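Local coordinates for gram-negative insecticidal protein (PDB 6FBM) that probably kills insects by forming pores in cell membranes, as a toxin that joins a MACPF domain to a beta-tripod domain, at residues P472-G485 / L501-I513. Residues are numbered along the deposited sequence; the frame is centred on the assembly and turned at random.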
loop_
_atom_site.group_PDB
_atom_site.type_symbol
_atom_site.label_atom_id
_atom_site.label_comp_id
_atom_site.label_asym_id
_atom_site.label_seq_id
_atom_site.Cartn_x
_atom_site.Cartn_y
_atom_site.Cartn_z
ATOM N N PRO A 472 32.593 12.546 70.557
ATOM C CA PRO A 472 31.378 13.250 70.195
ATOM C C PRO A 472 30.117 12.376 70.385
ATOM O O PRO A 472 30.187 11.133 70.476
ATOM C CB PRO A 472 31.623 13.591 68.737
ATOM C CG PRO A 472 32.378 12.406 68.233
ATOM C CD PRO A 472 33.273 12.003 69.367
ATOM N N GLY A 473 28.978 13.041 70.482
ATOM C CA GLY A 473 27.691 12.368 70.638
ATOM C C GLY A 473 26.540 13.285 70.225
ATOM O O GLY A 473 26.654 14.522 70.185
ATOM N N ALA A 474 25.426 12.655 69.906
ATOM C CA ALA A 474 24.235 13.373 69.536
ATOM C C ALA A 474 23.010 12.548 69.869
ATOM O O ALA A 474 23.103 11.324 70.022
ATOM C CB ALA A 474 24.279 13.707 68.059
ATOM N N ALA A 475 21.866 13.223 69.991
ATOM C CA ALA A 475 20.587 12.537 70.163
ATOM C C ALA A 475 20.359 11.702 68.916
ATOM O O ALA A 475 20.389 12.231 67.813
ATOM C CB ALA A 475 19.455 13.542 70.352
ATOM N N GLY A 476 20.193 10.404 69.101
ATOM C CA GLY A 476 19.939 9.479 67.999
ATOM C C GLY A 476 21.149 8.927 67.229
ATOM O O GLY A 476 20.982 7.984 66.412
ATOM N N ALA A 477 22.350 9.468 67.477
ATOM C CA ALA A 477 23.567 8.950 66.854
ATOM C C ALA A 477 24.137 7.768 67.624
ATOM O O ALA A 477 23.979 7.669 68.835
ATOM C CB ALA A 477 24.617 10.038 66.734
ATOM N N VAL A 478 24.839 6.905 66.897
ATOM C CA VAL A 478 25.502 5.747 67.445
ATOM C C VAL A 478 26.477 6.293 68.470
ATOM O O VAL A 478 27.096 7.332 68.215
ATOM C CB VAL A 478 26.282 4.983 66.335
ATOM C CG1 VAL A 478 27.115 3.822 66.891
ATOM C CG2 VAL A 478 25.326 4.468 65.263
ATOM N N ALA A 479 26.587 5.633 69.623
ATOM C CA ALA A 479 27.597 5.988 70.638
ATOM C C ALA A 479 28.953 5.867 69.956
ATOM O O ALA A 479 29.351 4.763 69.575
ATOM C CB ALA A 479 27.533 5.048 71.845
ATOM N N SER A 480 29.620 7.005 69.762
ATOM C CA SER A 480 30.816 7.057 68.924
ATOM C C SER A 480 31.997 6.367 69.563
ATOM O O SER A 480 32.125 6.380 70.780
ATOM C CB SER A 480 31.199 8.490 68.634
ATOM O OG SER A 480 32.393 8.548 67.889
ATOM N N SER A 481 32.865 5.787 68.740
ATOM C CA SER A 481 34.122 5.210 69.202
ATOM C C SER A 481 35.313 6.044 68.762
ATOM O O SER A 481 36.450 5.591 68.801
ATOM C CB SER A 481 34.250 3.789 68.657
ATOM O OG SER A 481 33.074 3.062 68.896
ATOM N N CYS A 482 35.052 7.275 68.355
ATOM C CA CYS A 482 36.036 8.122 67.727
ATOM C C CYS A 482 36.223 9.377 68.563
ATOM O O CYS A 482 35.548 9.566 69.599
ATOM C CB CYS A 482 35.540 8.440 66.316
ATOM S SG CYS A 482 35.493 6.972 65.225
ATOM N N PHE A 483 37.138 10.234 68.119
ATOM C CA PHE A 483 37.395 11.467 68.840
ATOM C C PHE A 483 37.398 12.693 67.950
ATOM O O PHE A 483 37.418 12.580 66.734
ATOM C CB PHE A 483 38.693 11.370 69.640
ATOM C CG PHE A 483 39.869 10.951 68.842
ATOM C CD1 PHE A 483 40.157 9.610 68.690
ATOM C CD2 PHE A 483 40.712 11.892 68.271
ATOM C CE1 PHE A 483 41.263 9.205 67.957
ATOM C CE2 PHE A 483 41.827 11.499 67.558
ATOM C CZ PHE A 483 42.103 10.163 67.399
ATOM N N ALA A 484 37.349 13.856 68.583
ATOM C CA ALA A 484 37.455 15.130 67.909
ATOM C C ALA A 484 38.336 16.017 68.762
ATOM O O ALA A 484 38.145 16.072 69.972
ATOM C CB ALA A 484 36.082 15.751 67.777
ATOM N N GLY A 485 39.300 16.691 68.156
ATOM C CA GLY A 485 40.114 17.680 68.835
ATOM C C GLY A 485 39.404 19.012 69.087
ATOM O O GLY A 485 38.756 19.579 68.203
ATOM N N LEU A 501 32.625 22.682 65.649
ATOM C CA LEU A 501 32.508 21.403 64.949
ATOM C C LEU A 501 31.390 21.349 63.908
ATOM O O LEU A 501 31.374 20.456 63.079
ATOM C CB LEU A 501 32.273 20.262 65.971
ATOM C CG LEU A 501 33.317 20.011 67.052
ATOM C CD1 LEU A 501 32.981 18.773 67.861
ATOM C CD2 LEU A 501 34.728 19.918 66.460
ATOM N N ARG A 502 30.435 22.274 63.971
ATOM C CA ARG A 502 29.233 22.237 63.116
ATOM C C ARG A 502 29.593 22.522 61.667
ATOM O O ARG A 502 30.306 23.466 61.379
ATOM C CB ARG A 502 28.163 23.195 63.627
ATOM C CG ARG A 502 26.743 22.790 63.212
ATOM C CD ARG A 502 25.661 23.770 63.756
ATOM N NE ARG A 502 26.001 25.202 63.579
ATOM C CZ ARG A 502 25.542 26.045 62.645
ATOM N NH1 ARG A 502 24.621 25.668 61.761
ATOM N NH2 ARG A 502 25.991 27.291 62.642
ATOM N N GLY A 503 29.127 21.668 60.759
ATOM C CA GLY A 503 29.484 21.750 59.343
ATOM C C GLY A 503 30.709 20.955 58.937
ATOM O O GLY A 503 30.943 20.775 57.755
ATOM N N SER A 504 31.485 20.471 59.898
ATOM C CA SER A 504 32.740 19.761 59.651
ATOM C C SER A 504 32.736 18.359 60.263
ATOM O O SER A 504 32.992 17.380 59.583
ATOM C CB SER A 504 33.890 20.560 60.239
ATOM O OG SER A 504 34.150 21.694 59.453
ATOM N N ILE A 505 32.473 18.283 61.554
ATOM C CA ILE A 505 32.426 17.035 62.277
ATOM C C ILE A 505 30.996 16.763 62.645
ATOM O O ILE A 505 30.249 17.685 62.958
ATOM C CB ILE A 505 33.290 17.079 63.566
ATOM C CG1 ILE A 505 34.774 17.238 63.222
ATOM C CG2 ILE A 505 33.054 15.856 64.453
ATOM C CD1 ILE A 505 35.383 15.966 62.653
ATOM N N ALA A 506 30.630 15.486 62.631
ATOM C CA ALA A 506 29.297 15.066 63.028
ATOM C C ALA A 506 29.318 13.664 63.615
ATOM O O ALA A 506 30.378 13.025 63.699
ATOM C CB ALA A 506 28.356 15.143 61.848
ATOM N N CYS A 507 28.149 13.213 64.065
ATOM C CA CYS A 507 27.932 11.832 64.487
ATOM C C CYS A 507 26.919 11.179 63.564
ATOM O O CYS A 507 26.015 11.839 63.064
ATOM C CB CYS A 507 27.410 11.784 65.913
ATOM S SG CYS A 507 28.456 12.616 67.089
ATOM N N VAL A 508 27.058 9.870 63.387
ATOM C CA VAL A 508 26.265 9.137 62.427
ATOM C C VAL A 508 25.040 8.553 63.115
ATOM O O VAL A 508 25.166 7.882 64.141
ATOM C CB VAL A 508 27.093 8.062 61.682
ATOM C CG1 VAL A 508 27.663 6.960 62.598
ATOM C CG2 VAL A 508 26.290 7.482 60.525
ATOM N N LYS A 509 23.861 8.832 62.525
ATOM C CA LYS A 509 22.556 8.403 63.037
ATOM C C LYS A 509 22.382 6.884 63.102
ATOM O O LYS A 509 22.797 6.157 62.178
ATOM C CB LYS A 509 21.427 8.938 62.156
ATOM C CG LYS A 509 21.208 10.444 62.182
ATOM C CD LYS A 509 20.203 10.829 61.098
ATOM C CE LYS A 509 19.439 12.097 61.383
ATOM N NZ LYS A 509 18.542 12.343 60.220
ATOM N N THR A 510 21.714 6.427 64.169
ATOM C CA THR A 510 21.337 5.025 64.319
ATOM C C THR A 510 20.387 4.591 63.188
ATOM O O THR A 510 20.475 3.451 62.702
ATOM C CB THR A 510 20.695 4.762 65.705
ATOM O OG1 THR A 510 21.629 5.105 66.727
ATOM C CG2 THR A 510 20.283 3.278 65.884
ATOM N N SER A 511 19.499 5.502 62.766
ATOM C CA SER A 511 18.547 5.189 61.699
ATOM C C SER A 511 19.179 4.902 60.331
ATOM O O SER A 511 18.540 4.261 59.502
ATOM C CB SER A 511 17.465 6.277 61.575
ATOM O OG SER A 511 18.023 7.561 61.416
ATOM N N ALA A 512 20.424 5.348 60.109
ATOM C CA ALA A 512 21.133 5.168 58.822
ATOM C C ALA A 512 22.010 3.927 58.781
ATOM O O ALA A 512 22.581 3.583 57.728
ATOM C CB ALA A 512 21.961 6.407 58.509
ATOM N N ILE A 513 22.081 3.225 59.913
ATOM C CA ILE A 513 23.109 2.221 60.150
ATOM C C ILE A 513 22.523 0.847 60.467
ATOM O O ILE A 513 21.500 0.733 61.150
ATOM C CB ILE A 513 23.989 2.743 61.297
ATOM C CG1 ILE A 513 25.194 3.425 60.690
ATOM C CG2 ILE A 513 24.418 1.664 62.305
ATOM C CD1 ILE A 513 25.864 4.359 61.678
HETATM O O HOH W 1 18.705 7.514 64.740
HETATM O O HOH W 2 28.210 8.616 66.009
#
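A type II beta turn, A474 to A477, meets the end of strand 506-508 through a single antiparallel bridge, in which A477 faces K509 as a non-hydrogen-bonded pair. The flanking bonds run from V478 N to V508 O, 2.9 Å, and from T510 N to G476 O, 2.8 Å. G476 takes the third turn position with a positive phi (85°), where a side chain would collide with the preceding carbonyl. Its O also accepts from T510 OG1 at 3.0 Å; this donor stands 49° out of the carbonyl plane, whereas T510 N lies in it. A water gives the same oxygen a third donor. A second water continues the pairing, linking V478 O to V508 N.

Behind the turn, C507 turns SG back beside its own N (chi1 -56°), laying the sulfur against the G473 backbone, 3.5 Å from G473 N, and 3.7 Å from P472 CB. Small A474 and A477 let the chains close over C507 CB. At the other end V478 CG2 meets I513 CD1 at 3.6 Å, the side chains crossing almost perpendicularly, while I513 also packs on strand 318-321. Further back, A484 rests on L501 and I505. This isolated antiparallel bridge joins the turn after strand 468-473, in the three-stranded antiparallel sheet 450-457, 468-473 and 484-486, to the two-stranded pair 445-447 with 506-508, probably within the C-terminal beta-tripod region.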